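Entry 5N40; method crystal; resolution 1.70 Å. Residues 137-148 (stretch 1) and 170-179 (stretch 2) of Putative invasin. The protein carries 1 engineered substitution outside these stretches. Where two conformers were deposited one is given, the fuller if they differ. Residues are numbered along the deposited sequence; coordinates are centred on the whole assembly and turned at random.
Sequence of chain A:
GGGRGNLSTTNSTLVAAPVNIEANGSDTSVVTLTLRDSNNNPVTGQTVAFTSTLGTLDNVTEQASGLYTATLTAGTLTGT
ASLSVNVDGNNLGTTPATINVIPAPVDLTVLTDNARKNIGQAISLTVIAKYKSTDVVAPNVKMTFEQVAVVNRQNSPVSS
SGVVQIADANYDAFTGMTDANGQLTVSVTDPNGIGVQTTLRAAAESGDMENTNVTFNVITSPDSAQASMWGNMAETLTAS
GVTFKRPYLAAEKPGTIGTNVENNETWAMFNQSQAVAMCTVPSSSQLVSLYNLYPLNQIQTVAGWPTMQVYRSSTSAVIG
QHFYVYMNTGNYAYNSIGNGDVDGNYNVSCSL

Stretch 1 137-148: VAPNVKMTFEQV
Stretch 2, residues 170-179: NYDAFTGMTD

Stretches 1 and 2 run antiparallel from Pro139 to Thr144, Pro139 level with Asp179 and Lys142 with Met177 (CA-CA 4.4 Å), and bury 755 Å². Thr178 OG1 (chi1 p) donates to Ala138 O (2.8 Å) and accepts from Val141 N (2.9 Å). The loop turns at Asn140, whose phi/psi of 67/29 is left-handed; Asn140 N donates to Thr178 O (2.9 Å), and water 1 links Asn140 OD1 (2.6 Å) to Thr178 O (2.9 Å). Val141 O accepts from Thr178 N (3.0 Å).

Lys142 (mttt) and Met177 (chi1 m, then t, t) share one face as a non-hydrogen-bonded pair, Lys142 CE 3.8 Å from Met177 CE. Met143 N donates to Gly176 O (2.9 Å). In place of a direct bond from Gly176 N to Met143 O, water 2 bridges these atoms (3.1 and 2.7 Å). A CB on Gly176 would clash with Phe174 CZ.

Phe145 (chi1 m) points its edge at the face of Phe174 (chi1 t), planes at 68°, centroids 5.2 Å apart. Alongside the 3-10 segment 171-173 the backbones stand farther apart, CA to CA 6.1 Å from Phe145 to Tyr171; water 3 accepts from Phe145 N (2.9 Å), with Tyr171 O and Phe174 O each 2.9 Å away. Gln147 CB lies over the Tyr171 ring (chi1 p), 4.0 Å from its centroid, a CH-pi contact.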

# COMPACT_ATOMS: atom_id res chain seq x y z
N VAL A 137 -19.25 7.21 11.10
CA VAL A 137 -18.40 6.19 10.50
C VAL A 137 -19.26 5.26 9.64
O VAL A 137 -20.43 5.00 9.93
CB VAL A 137 -17.63 5.39 11.57
CG1 VAL A 137 -16.77 6.33 12.41
CG2 VAL A 137 -18.58 4.59 12.45
N ALA A 138 -18.65 4.74 8.58
CA ALA A 138 -19.34 3.90 7.61
C ALA A 138 -18.77 2.49 7.65
O ALA A 138 -17.67 2.24 7.12
CB ALA A 138 -19.21 4.50 6.20
N PRO A 139 -19.43 1.54 8.30
CA PRO A 139 -18.92 0.18 8.36
C PRO A 139 -19.26 -0.61 7.10
O PRO A 139 -20.20 -0.30 6.37
CB PRO A 139 -19.62 -0.42 9.58
CG PRO A 139 -20.90 0.32 9.67
CD PRO A 139 -20.65 1.71 9.12
N ASN A 140 -18.44 -1.64 6.85
CA ASN A 140 -18.69 -2.62 5.80
C ASN A 140 -18.57 -2.02 4.40
O ASN A 140 -19.18 -2.51 3.45
CB ASN A 140 -20.05 -3.30 5.99
CG ASN A 140 -20.11 -4.09 7.29
OD1 ASN A 140 -19.21 -4.87 7.61
ND2 ASN A 140 -21.17 -3.87 8.06
N VAL A 141 -17.76 -0.98 4.26
CA VAL A 141 -17.49 -0.36 2.97
C VAL A 141 -16.36 -1.12 2.28
O VAL A 141 -15.24 -1.20 2.81
CB VAL A 141 -17.13 1.12 3.13
CG1 VAL A 141 -16.67 1.72 1.80
CG2 VAL A 141 -18.33 1.92 3.68
N LYS A 142 -16.64 -1.65 1.09
CA LYS A 142 -15.64 -2.39 0.33
C LYS A 142 -14.54 -1.45 -0.18
O LYS A 142 -14.83 -0.37 -0.71
CB LYS A 142 -16.30 -3.11 -0.83
CG LYS A 142 -17.21 -4.25 -0.41
CD LYS A 142 -17.78 -4.96 -1.64
CE LYS A 142 -18.64 -6.16 -1.27
NZ LYS A 142 -19.23 -6.83 -2.48
N MET A 143 -13.29 -1.89 -0.05
CA MET A 143 -12.13 -1.06 -0.34
C MET A 143 -11.17 -1.80 -1.27
O MET A 143 -11.01 -3.02 -1.17
CB MET A 143 -11.40 -0.69 0.95
CG MET A 143 -10.64 0.63 0.89
SD MET A 143 -11.72 2.08 0.79
CE MET A 143 -12.67 1.93 2.29
N THR A 144 -10.53 -1.05 -2.17
CA THR A 144 -9.43 -1.56 -2.97
C THR A 144 -8.28 -0.56 -2.92
O THR A 144 -8.44 0.59 -2.49
CB THR A 144 -9.82 -1.79 -4.44
OG1 THR A 144 -10.13 -0.54 -5.05
CG2 THR A 144 -11.01 -2.74 -4.55
N PHE A 145 -7.10 -1.00 -3.35
CA PHE A 145 -5.92 -0.16 -3.41
C PHE A 145 -5.29 -0.21 -4.79
O PHE A 145 -5.27 -1.26 -5.45
CB PHE A 145 -4.87 -0.59 -2.37
CG PHE A 145 -5.32 -0.42 -0.96
CD1 PHE A 145 -5.22 0.81 -0.32
CD2 PHE A 145 -5.87 -1.48 -0.26
CE1 PHE A 145 -5.65 0.97 0.97
CE2 PHE A 145 -6.29 -1.32 1.05
CZ PHE A 145 -6.18 -0.09 1.66
N GLU A 146 -4.74 0.93 -5.21
CA GLU A 146 -4.12 1.06 -6.52
C GLU A 146 -2.88 1.93 -6.43
O GLU A 146 -2.93 3.03 -5.87
CB GLU A 146 -5.11 1.66 -7.53
CG GLU A 146 -4.62 1.65 -8.96
CD GLU A 146 -5.66 2.14 -9.95
OE1 GLU A 146 -6.63 2.79 -9.52
OE2 GLU A 146 -5.49 1.87 -11.15
N GLN A 147 -1.77 1.44 -6.97
CA GLN A 147 -0.59 2.27 -7.15
C GLN A 147 -0.84 3.27 -8.27
O GLN A 147 -1.16 2.86 -9.39
CB GLN A 147 0.63 1.40 -7.44
CG GLN A 147 1.91 2.18 -7.77
CD GLN A 147 2.05 2.50 -9.25
OE1 GLN A 147 1.91 3.65 -9.67
NE2 GLN A 147 2.37 1.49 -10.05
N VAL A 148 -0.72 4.56 -7.98
CA VAL A 148 -1.00 5.61 -8.97
C VAL A 148 0.21 6.49 -9.26
O VAL A 148 0.13 7.33 -10.17
CB VAL A 148 -2.21 6.48 -8.55
CG1 VAL A 148 -3.48 5.64 -8.48
CG2 VAL A 148 -1.95 7.18 -7.22
N ASN A 170 0.41 -8.78 -3.72
CA ASN A 170 0.39 -7.59 -4.57
C ASN A 170 -0.81 -6.73 -4.20
O ASN A 170 -1.87 -7.24 -3.84
CB ASN A 170 0.32 -7.97 -6.05
CG ASN A 170 1.53 -8.73 -6.52
OD1 ASN A 170 2.63 -8.60 -5.97
ND2 ASN A 170 1.35 -9.53 -7.57
N TYR A 171 -0.63 -5.41 -4.28
CA TYR A 171 -1.68 -4.49 -3.85
C TYR A 171 -2.99 -4.73 -4.60
O TYR A 171 -4.07 -4.60 -4.03
CB TYR A 171 -1.23 -3.03 -4.02
CG TYR A 171 -1.00 -2.64 -5.46
CD1 TYR A 171 -2.05 -2.25 -6.28
CD2 TYR A 171 0.27 -2.69 -6.02
CE1 TYR A 171 -1.85 -1.91 -7.59
CE2 TYR A 171 0.48 -2.34 -7.34
CZ TYR A 171 -0.58 -1.96 -8.12
OH TYR A 171 -0.36 -1.63 -9.44
N ASP A 172 -2.91 -5.09 -5.89
CA ASP A 172 -4.12 -5.25 -6.70
C ASP A 172 -4.88 -6.53 -6.40
O ASP A 172 -5.97 -6.72 -6.95
CB ASP A 172 -3.79 -5.18 -8.20
CG ASP A 172 -2.68 -6.14 -8.63
OD1 ASP A 172 -2.31 -7.07 -7.87
OD2 ASP A 172 -2.19 -5.94 -9.76
N ALA A 173 -4.35 -7.39 -5.53
CA ALA A 173 -5.08 -8.57 -5.08
C ALA A 173 -5.89 -8.31 -3.82
O ALA A 173 -6.70 -9.16 -3.43
CB ALA A 173 -4.11 -9.73 -4.83
N PHE A 174 -5.71 -7.15 -3.18
CA PHE A 174 -6.37 -6.92 -1.90
C PHE A 174 -7.86 -6.69 -2.08
O PHE A 174 -8.30 -5.95 -2.97
CB PHE A 174 -5.75 -5.72 -1.17
CG PHE A 174 -6.43 -5.42 0.14
CD1 PHE A 174 -7.57 -4.63 0.19
CD2 PHE A 174 -5.95 -5.98 1.31
CE1 PHE A 174 -8.21 -4.40 1.38
CE2 PHE A 174 -6.59 -5.74 2.51
CZ PHE A 174 -7.72 -4.95 2.54
N THR A 175 -8.65 -7.33 -1.22
CA THR A 175 -10.04 -6.98 -1.00
C THR A 175 -10.27 -6.93 0.50
O THR A 175 -9.62 -7.64 1.26
CB THR A 175 -11.02 -7.98 -1.65
OG1 THR A 175 -10.82 -9.29 -1.09
CG2 THR A 175 -10.81 -8.02 -3.15
N GLY A 176 -11.19 -6.07 0.92
CA GLY A 176 -11.48 -5.94 2.34
C GLY A 176 -12.54 -4.88 2.55
O GLY A 176 -12.95 -4.19 1.62
N MET A 177 -12.96 -4.76 3.81
CA MET A 177 -14.04 -3.86 4.19
C MET A 177 -13.67 -3.09 5.44
O MET A 177 -12.92 -3.58 6.28
CB MET A 177 -15.34 -4.61 4.51
CG MET A 177 -16.13 -5.10 3.35
SD MET A 177 -17.55 -5.98 4.02
CE MET A 177 -18.29 -6.58 2.50
N THR A 178 -14.26 -1.91 5.60
CA THR A 178 -14.12 -1.20 6.86
C THR A 178 -14.87 -1.94 7.97
O THR A 178 -15.83 -2.67 7.71
CB THR A 178 -14.65 0.23 6.75
OG1 THR A 178 -16.01 0.20 6.30
CG2 THR A 178 -13.82 1.04 5.79
N ASP A 179 -14.39 -1.76 9.20
CA ASP A 179 -14.94 -2.46 10.36
C ASP A 179 -16.05 -1.64 11.01
O ASP A 179 -16.54 -0.65 10.46
CB ASP A 179 -13.82 -2.83 11.34
CG ASP A 179 -13.17 -1.61 12.01
OD1 ASP A 179 -13.68 -0.48 11.92
OD2 ASP A 179 -12.10 -1.80 12.65
O HOH W 1 -16.75 -5.38 8.17
O HOH W 2 -12.76 -5.01 -1.57
O HOH W 3 -6.81 -3.76 -4.19
O HOH W 4 -1.32 0.35 -10.72